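Molinate hydrolase (Gulosibacter molinativorax, PDB 4UB9) hydrolyses the thiocarbamate herbicide molinate, as a zinc-binding member of the amidohydrolase family. Local coordinates at residues A[405-419]-A[452-464]. Sequence-based numbering, arbitrary orientation.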
ATOM      1  N   MET A 405      32.238 -13.185  14.917  1.00 31.94           N
ATOM      2  CA  MET A 405      33.642 -13.611  14.978  1.00 31.36           C
ATOM      3  C   MET A 405      34.055 -14.384  13.760  1.00 31.39           C
ATOM      4  O   MET A 405      35.037 -14.078  13.099  1.00 30.92           O
ATOM      5  CB  MET A 405      33.879 -14.419  16.224  1.00 32.56           C
ATOM      6  CG  MET A 405      34.045 -13.519  17.443  1.00 33.59           C
ATOM      7  SD  MET A 405      34.437 -14.419  18.940  1.00 39.03           S
ATOM      8  CE  MET A 405      34.039 -13.286  20.248  1.00 41.27           C
ATOM      9  N   GLN A 406      33.220 -15.310  13.373  1.00 32.82           N
ATOM     10  CA  GLN A 406      33.460 -16.068  12.124  1.00 34.96           C
ATOM     11  C   GLN A 406      33.524 -15.143  10.921  1.00 32.61           C
ATOM     12  O   GLN A 406      34.454 -15.219  10.118  1.00 37.60           O
ATOM     13  CB  GLN A 406      32.342 -17.129  11.937  1.00 37.87           C
ATOM     14  CG  GLN A 406      32.498 -17.914  10.651  1.00 42.32           C
ATOM     15  CD  GLN A 406      31.376 -18.907  10.440  1.00 39.92           C
ATOM     16  OE1 GLN A 406      30.817 -19.440  11.388  1.00 45.06           O
ATOM     17  NE2 GLN A 406      31.010 -19.097   9.208  1.00 37.18           N
ATOM     18  N   ALA A 407      32.532 -14.239  10.794  1.00 31.91           N
ATOM     19  CA  ALA A 407      32.492 -13.322   9.628  1.00 29.70           C
ATOM     20  C   ALA A 407      33.736 -12.448   9.576  1.00 30.90           C
ATOM     21  O   ALA A 407      34.280 -12.160   8.519  1.00 29.52           O
ATOM     22  CB  ALA A 407      31.281 -12.439   9.684  1.00 30.24           C
ATOM     23  N   MET A 408      34.154 -11.970  10.743  1.00 32.65           N
ATOM     24  CA  MET A 408      35.294 -11.036  10.785  1.00 34.01           C
ATOM     25  C   MET A 408      36.587 -11.771  10.367  1.00 32.02           C
ATOM     26  O   MET A 408      37.345 -11.285   9.563  1.00 29.59           O
ATOM     27  CB  MET A 408      35.398 -10.381  12.169  1.00 36.28           C
ATOM     28  CG  MET A 408      34.276  -9.367  12.435  1.00 38.97           C
ATOM     29  SD  MET A 408      34.224  -8.007  11.229  1.00 40.29           S
ATOM     30  CE  MET A 408      35.262  -6.819  12.054  1.00 45.31           C
ATOM     31  N   VAL A 409      36.772 -12.963  10.916  1.00 32.14           N
ATOM     32  CA  VAL A 409      37.902 -13.794  10.595  1.00 31.21           C
ATOM     33  C   VAL A 409      37.899 -14.129   9.117  1.00 34.09           C
ATOM     34  O   VAL A 409      38.932 -14.049   8.492  1.00 36.75           O
ATOM     35  CB  VAL A 409      37.922 -15.056  11.442  1.00 31.47           C
ATOM     36  CG1 VAL A 409      38.987 -16.037  10.941  1.00 32.05           C
ATOM     37  CG2 VAL A 409      38.190 -14.675  12.891  1.00 30.09           C
ATOM     38  N   GLU A 410      36.746 -14.452   8.524  1.00 33.92           N
ATOM     39  CA  GLU A 410      36.661 -14.622   7.030  1.00 33.19           C
ATOM     40  C   GLU A 410      37.189 -13.413   6.264  1.00 32.88           C
ATOM     41  O   GLU A 410      37.657 -13.520   5.156  1.00 30.79           O
ATOM     42  CB  GLU A 410      35.218 -14.839   6.534  1.00 35.37           C
ATOM     43  CG  GLU A 410      34.571 -16.167   6.913  1.00 42.10           C
ATOM     44  CD  GLU A 410      33.068 -16.254   6.572  1.00 43.58           C
ATOM     45  OE1 GLU A 410      32.477 -15.286   6.028  1.00 41.36           O
ATOM     46  OE2 GLU A 410      32.479 -17.298   6.920  1.00 46.08           O
ATOM     47  N   LYS A 411      37.034 -12.247   6.836  1.00 32.50           N
ATOM     48  CA  LYS A 411      37.498 -11.037   6.177  1.00 36.36           C
ATOM     49  C   LYS A 411      38.931 -10.689   6.524  1.00 35.91           C
ATOM     50  O   LYS A 411      39.388  -9.607   6.201  1.00 39.82           O
ATOM     51  CB  LYS A 411      36.621  -9.854   6.572  1.00 37.43           C
ATOM     52  CG  LYS A 411      35.196  -9.971   6.076  1.00 35.12           C
ATOM     53  CD  LYS A 411      34.372  -8.825   6.631  1.00 40.38           C
ATOM     54  CE  LYS A 411      32.964  -9.259   6.981  1.00 39.15           C
ATOM     55  NZ  LYS A 411      32.185  -9.529   5.771  1.00 35.44           N
ATOM     56  N   GLY A 412      39.610 -11.562   7.257  1.00 34.81           N
ATOM     57  CA  GLY A 412      41.047 -11.368   7.558  1.00 32.25           C
ATOM     58  C   GLY A 412      41.360 -10.985   8.987  1.00 33.50           C
ATOM     59  O   GLY A 412      42.497 -10.766   9.328  1.00 33.78           O
ATOM     60  N   MET A 413      40.362 -10.926   9.849  1.00 33.59           N
ATOM     61  CA  MET A 413      40.665 -10.569  11.201  1.00 31.71           C
ATOM     62  C   MET A 413      41.380 -11.725  11.861  1.00 34.46           C
ATOM     63  O   MET A 413      41.086 -12.882  11.633  1.00 34.06           O
ATOM     64  CB  MET A 413      39.424 -10.215  12.011  1.00 32.02           C
ATOM     65  CG  MET A 413      39.725  -9.346  13.237  1.00 33.99           C
ATOM     66  SD  MET A 413      38.256  -8.892  14.186  1.00 38.44           S
ATOM     67  CE  MET A 413      38.870  -7.532  15.162  1.00 38.79           C
ATOM     68  N   ASP A 414      42.342 -11.370  12.701  1.00 35.90           N
ATOM     69  CA  ASP A 414      43.038 -12.312  13.497  1.00 35.07           C
ATOM     70  C   ASP A 414      42.094 -12.903  14.555  1.00 37.80           C
ATOM     71  O   ASP A 414      41.473 -12.156  15.299  1.00 40.96           O
ATOM     72  CB  ASP A 414      44.236 -11.618  14.176  1.00 35.15           C
ATOM     73  CG  ASP A 414      44.993 -12.560  15.098  1.00 43.19           C
ATOM     74  OD1 ASP A 414      45.583 -13.537  14.563  1.00 48.28           O
ATOM     75  OD2 ASP A 414      45.047 -12.335  16.342  1.00 44.59           O
ATOM     76  N   PRO A 415      42.124 -14.228  14.750  1.00 34.79           N
ATOM     77  CA  PRO A 415      41.275 -14.817  15.776  1.00 33.43           C
ATOM     78  C   PRO A 415      41.401 -14.225  17.153  1.00 34.00           C
ATOM     79  O   PRO A 415      40.400 -14.097  17.864  1.00 32.16           O
ATOM     80  CB  PRO A 415      41.707 -16.304  15.798  1.00 33.00           C
ATOM     81  CG  PRO A 415      42.133 -16.568  14.402  1.00 36.33           C
ATOM     82  CD  PRO A 415      42.750 -15.260  13.902  1.00 36.33           C
ATOM     83  N   MET A 416      42.617 -13.933  17.584  1.00 33.20           N
ATOM     84  CA  MET A 416      42.781 -13.355  18.926  1.00 33.12           C
ATOM     85  C   MET A 416      42.101 -11.964  18.995  1.00 31.41           C
ATOM     86  O   MET A 416      41.502 -11.599  19.998  1.00 33.31           O
ATOM     87  CB  MET A 416      44.256 -13.223  19.315  1.00 33.73           C
ATOM     88  CG  MET A 416      44.451 -12.704  20.740  1.00 36.14           C
ATOM     89  SD  MET A 416      43.825 -13.911  21.918  1.00 44.18           S
ATOM     90  CE  MET A 416      44.086 -13.220  23.523  1.00 47.09           C
ATOM     91  N   ALA A 417      42.287 -11.179  17.951  1.00 28.92           N
ATOM     92  CA  ALA A 417      41.713  -9.831  17.911  1.00 31.47           C
ATOM     93  C   ALA A 417      40.140  -9.902  17.897  1.00 35.96           C
ATOM     94  O   ALA A 417      39.467  -9.109  18.536  1.00 35.47           O
ATOM     95  CB  ALA A 417      42.243  -9.062  16.710  1.00 29.82           C
ATOM     96  N   ALA A 418      39.597 -10.858  17.155  1.00 32.52           N
ATOM     97  CA  ALA A 418      38.188 -11.152  17.206  1.00 34.66           C
ATOM     98  C   ALA A 418      37.693 -11.485  18.610  1.00 37.17           C
ATOM     99  O   ALA A 418      36.620 -11.054  19.014  1.00 34.40           O
ATOM    100  CB  ALA A 418      37.831 -12.298  16.261  1.00 36.44           C
ATOM    101  N   ILE A 419      38.453 -12.272  19.351  1.00 34.64           N
ATOM    102  CA  ILE A 419      38.023 -12.641  20.709  1.00 31.58           C
ATOM    103  C   ILE A 419      38.016 -11.433  21.582  1.00 33.06           C
ATOM    104  O   ILE A 419      37.150 -11.286  22.438  1.00 35.87           O
ATOM    105  CB  ILE A 419      38.926 -13.722  21.323  1.00 31.61           C
ATOM    106  CG1 ILE A 419      38.696 -15.038  20.578  1.00 33.25           C
ATOM    107  CG2 ILE A 419      38.609 -13.935  22.801  1.00 31.05           C
ATOM    108  CD1 ILE A 419      39.747 -16.096  20.821  1.00 35.00           C
ATOM    109  N   GLN A 452      37.401 -26.820  22.775  1.00 48.99           N
ATOM    110  CA  GLN A 452      38.358 -26.755  21.705  1.00 45.61           C
ATOM    111  C   GLN A 452      38.930 -25.382  21.549  1.00 48.19           C
ATOM    112  O   GLN A 452      38.454 -24.432  22.163  1.00 46.40           O
ATOM    113  CB  GLN A 452      37.748 -27.246  20.430  1.00 48.78           C
ATOM    114  CG  GLN A 452      37.548 -28.741  20.495  1.00 54.23           C
ATOM    115  CD  GLN A 452      36.755 -29.220  19.315  1.00 56.91           C
ATOM    116  OE1 GLN A 452      37.227 -29.204  18.178  1.00 54.82           O
ATOM    117  NE2 GLN A 452      35.552 -29.683  19.575  1.00 66.20           N
ATOM    118  N   ASP A 453      39.987 -25.298  20.739  1.00 47.03           N
ATOM    119  CA  ASP A 453      40.848 -24.135  20.660  1.00 41.64           C
ATOM    120  C   ASP A 453      40.300 -23.075  19.702  1.00 39.91           C
ATOM    121  O   ASP A 453      40.348 -23.228  18.472  1.00 39.15           O
ATOM    122  CB  ASP A 453      42.249 -24.545  20.208  1.00 48.49           C
ATOM    123  CG  ASP A 453      43.261 -23.391  20.267  1.00 56.70           C
ATOM    124  OD1 ASP A 453      42.993 -22.337  20.890  1.00 58.56           O
ATOM    125  OD2 ASP A 453      44.350 -23.555  19.707  1.00 58.87           O
ATOM    126  N   PRO A 454      39.841 -21.956  20.256  1.00 36.88           N
ATOM    127  CA  PRO A 454      39.291 -20.886  19.428  1.00 38.88           C
ATOM    128  C   PRO A 454      40.321 -20.180  18.561  1.00 38.23           C
ATOM    129  O   PRO A 454      39.972 -19.650  17.519  1.00 40.13           O
ATOM    130  CB  PRO A 454      38.707 -19.928  20.444  1.00 39.13           C
ATOM    131  CG  PRO A 454      39.419 -20.196  21.731  1.00 40.25           C
ATOM    132  CD  PRO A 454      39.833 -21.625  21.693  1.00 39.84           C
ATOM    133  N   LEU A 455      41.590 -20.246  18.940  1.00 41.76           N
ATOM    134  CA  LEU A 455      42.650 -19.670  18.103  1.00 38.34           C
ATOM    135  C   LEU A 455      42.993 -20.504  16.904  1.00 42.94           C
ATOM    136  O   LEU A 455      43.511 -20.006  15.911  1.00 51.78           O
ATOM    137  CB  LEU A 455      43.895 -19.443  18.929  1.00 42.85           C
ATOM    138  CG  LEU A 455      43.605 -18.491  20.107  1.00 46.31           C
ATOM    139  CD1 LEU A 455      44.746 -18.474  21.093  1.00 43.63           C
ATOM    140  CD2 LEU A 455      43.320 -17.073  19.593  1.00 50.36           C
ATOM    141  N   ALA A 456      42.756 -21.803  16.995  1.00 42.38           N
ATOM    142  CA  ALA A 456      43.036 -22.695  15.860  1.00 41.20           C
ATOM    143  C   ALA A 456      41.918 -22.594  14.846  1.00 40.77           C
ATOM    144  O   ALA A 456      42.120 -22.733  13.643  1.00 41.47           O
ATOM    145  CB  ALA A 456      43.148 -24.140  16.345  1.00 43.16           C
ATOM    146  N   ASP A 457      40.709 -22.440  15.372  1.00 43.18           N
ATOM    147  CA  ASP A 457      39.481 -22.318  14.556  1.00 42.93           C
ATOM    148  C   ASP A 457      38.417 -21.541  15.344  1.00 41.38           C
ATOM    149  O   ASP A 457      37.982 -21.970  16.420  1.00 34.55           O
ATOM    150  CB  ASP A 457      38.965 -23.689  14.159  1.00 47.28           C
ATOM    151  CG  ASP A 457      37.767 -23.635  13.240  1.00 52.12           C
ATOM    152  OD1 ASP A 457      37.025 -22.603  13.196  1.00 57.08           O
ATOM    153  OD2 ASP A 457      37.545 -24.672  12.562  1.00 56.00           O
ATOM    154  N   ILE A 458      38.038 -20.382  14.796  1.00 37.47           N
ATOM    155  CA  ILE A 458      37.200 -19.430  15.513  1.00 34.95           C
ATOM    156  C   ILE A 458      35.790 -19.972  15.780  1.00 35.27           C
ATOM    157  O   ILE A 458      35.187 -19.706  16.846  1.00 31.29           O
ATOM    158  CB  ILE A 458      37.174 -18.056  14.807  1.00 36.67           C
ATOM    159  CG1 ILE A 458      36.604 -17.001  15.736  1.00 39.26           C
ATOM    160  CG2 ILE A 458      36.429 -18.136  13.494  1.00 35.81           C
ATOM    161  CD1 ILE A 458      37.447 -16.716  16.970  1.00 37.63           C
ATOM    162  N   THR A 459      35.319 -20.838  14.896  1.00 30.66           N
ATOM    163  CA  THR A 459      34.062 -21.594  15.126  1.00 34.91           C
ATOM    164  C   THR A 459      34.095 -22.445  16.426  1.00 36.99           C
ATOM    165  O   THR A 459      33.043 -22.799  16.964  1.00 42.66           O
ATOM    166  CB  THR A 459      33.671 -22.536  13.957  1.00 36.82           C
ATOM    167  OG1 THR A 459      34.610 -23.610  13.872  1.00 44.10           O
ATOM    168  CG2 THR A 459      33.665 -21.800  12.644  1.00 39.14           C
ATOM    169  N   ASN A 460      35.286 -22.767  16.926  1.00 33.70           N
ATOM    170  CA  ASN A 460      35.402 -23.428  18.246  1.00 37.97           C
ATOM    171  C   ASN A 460      34.923 -22.615  19.427  1.00 34.43           C
ATOM    172  O   ASN A 460      34.800 -23.122  20.556  1.00 30.43           O
ATOM    173  CB  ASN A 460      36.834 -23.877  18.530  1.00 40.06           C
ATOM    174  CG  ASN A 460      37.247 -25.057  17.670  1.00 37.81           C
ATOM    175  OD1 ASN A 460      36.445 -25.924  17.374  1.00 38.39           O
ATOM    176  ND2 ASN A 460      38.508 -25.092  17.286  1.00 41.29           N
ATOM    177  N   MET A 461      34.644 -21.357  19.174  1.00 38.01           N
ATOM    178  CA  MET A 461      33.990 -20.516  20.199  1.00 37.05           C
ATOM    179  C   MET A 461      32.656 -21.120  20.644  1.00 34.86           C
ATOM    180  O   MET A 461      32.212 -20.908  21.780  1.00 33.56           O
ATOM    181  CB  MET A 461      33.754 -19.095  19.675  1.00 35.79           C
ATOM    182  CG  MET A 461      35.011 -18.243  19.506  1.00 33.81           C
ATOM    183  SD  MET A 461      35.817 -17.907  21.071  1.00 39.66           S
ATOM    184  CE  MET A 461      34.560 -16.992  21.974  1.00 40.11           C
ATOM    185  N   ARG A 462      32.061 -21.895  19.755  1.00 36.24           N
ATOM    186  CA  ARG A 462      30.791 -22.554  20.064  1.00 39.86           C
ATOM    187  C   ARG A 462      30.927 -23.722  21.049  1.00 39.20           C
ATOM    188  O   ARG A 462      29.937 -24.204  21.521  1.00 39.07           O
ATOM    189  CB  ARG A 462      30.122 -23.062  18.807  1.00 37.25           C
ATOM    190  CG  ARG A 462      29.637 -21.957  17.894  1.00 42.69           C
ATOM    191  CD  ARG A 462      29.258 -22.515  16.526  1.00 45.74           C
ATOM    192  NE  ARG A 462      28.753 -21.494  15.594  1.00 47.70           N
ATOM    193  CZ  ARG A 462      27.509 -21.005  15.577  1.00 39.33           C
ATOM    194  NH1 ARG A 462      26.624 -21.412  16.454  1.00 41.78           N
ATOM    195  NH2 ARG A 462      27.155 -20.112  14.672  1.00 37.52           N
ATOM    196  N   THR A 463      32.137 -24.192  21.318  1.00 39.36           N
ATOM    197  CA  THR A 463      32.327 -25.473  22.049  1.00 39.27           C
ATOM    198  C   THR A 463      32.253 -25.267  23.558  1.00 42.14           C
ATOM    199  O   THR A 463      33.032 -25.848  24.317  1.00 41.27           O
ATOM    200  CB  THR A 463      33.647 -26.182  21.676  1.00 36.28           C
ATOM    201  OG1 THR A 463      34.753 -25.376  22.112  1.00 39.73           O
ATOM    202  CG2 THR A 463      33.737 -26.404  20.187  1.00 32.88           C
ATOM    203  N   LEU A 464      31.249 -24.508  23.991  1.00 42.22           N
ATOM    204  CA  LEU A 464      31.073 -24.201  25.426  1.00 44.09           C
ATOM    205  C   LEU A 464      30.797 -25.407  26.303  1.00 43.97           C
ATOM    206  O   LEU A 464      29.882 -26.129  26.045  1.00 46.59           O
ATOM    207  CB  LEU A 464      29.895 -23.268  25.639  1.00 43.29           C
ATOM    208  CG  LEU A 464      30.108 -21.800  25.325  1.00 46.70           C
ATOM    209  CD1 LEU A 464      28.745 -21.114  25.264  1.00 46.00           C
ATOM    210  CD2 LEU A 464      30.982 -21.173  26.393  1.00 47.83           C
TER
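Ile-458, at the start of the 3-10 turn 458-462, wedges between helix 400-410 and helix 415-421, two consecutive helices, the first ended by a Schellman motif, in this amidohydrolase. The contact lies away from the zinc site and packs the loop between strands 447-450 and 464-469 against this helix pair; no hydrogen bond crosses it.

Apolar packing carries it. With CG1 anti to the backbone N (chi1 -166°), the two branches of Ile-458 divide the work: CG1 meets Met-405 CB at 3.8 Å, while CG2 lies 3.9 Å from Val-409 CG2. Its CD1 continues to the second helix, near Ile-419 CG1 (4.2 Å). A beta-branched, wholly apolar residue suits a cleft lined from two helices, and an alanine here, lacking CG1, CG2 and CD1, would probably open a gap between the two helices, costing Ile-419 its contact with CD1 and Val-409 most of its own. Deeper in, the flexible thioethers of Met-405 and Met-461 cross at about a right angle, and Met-461 also reaches Leu-90 and Leu-93 of strand 88-95. Towards the outer end, Leu-455 sends CD2 over the first turn of helix 415-421, 4.0 Å from Met-416 SD and against Ile-419 CD1.

Polar groups shape each side separately. Gly-412, at positive phi, closes the first helix, and Asp-414 caps the second through weak bonds from Met-416 N and Ala-417 N; Pro-415 fits the first turn, where no backbone N-H is required. In the loop, Asp-453 and Asp-457 form Asx turns. Gln-406 NE2 bonds Glu-392 as well as Glu-410 OE2, the latter in its amide plane, while its OE1 rests 3.9 Å from Thr-459 CG2. Thr-459 turns its hydroxyl back instead, OG1 donating to Asp-457 OD1 at 2.7 Å from above the carboxylate plane.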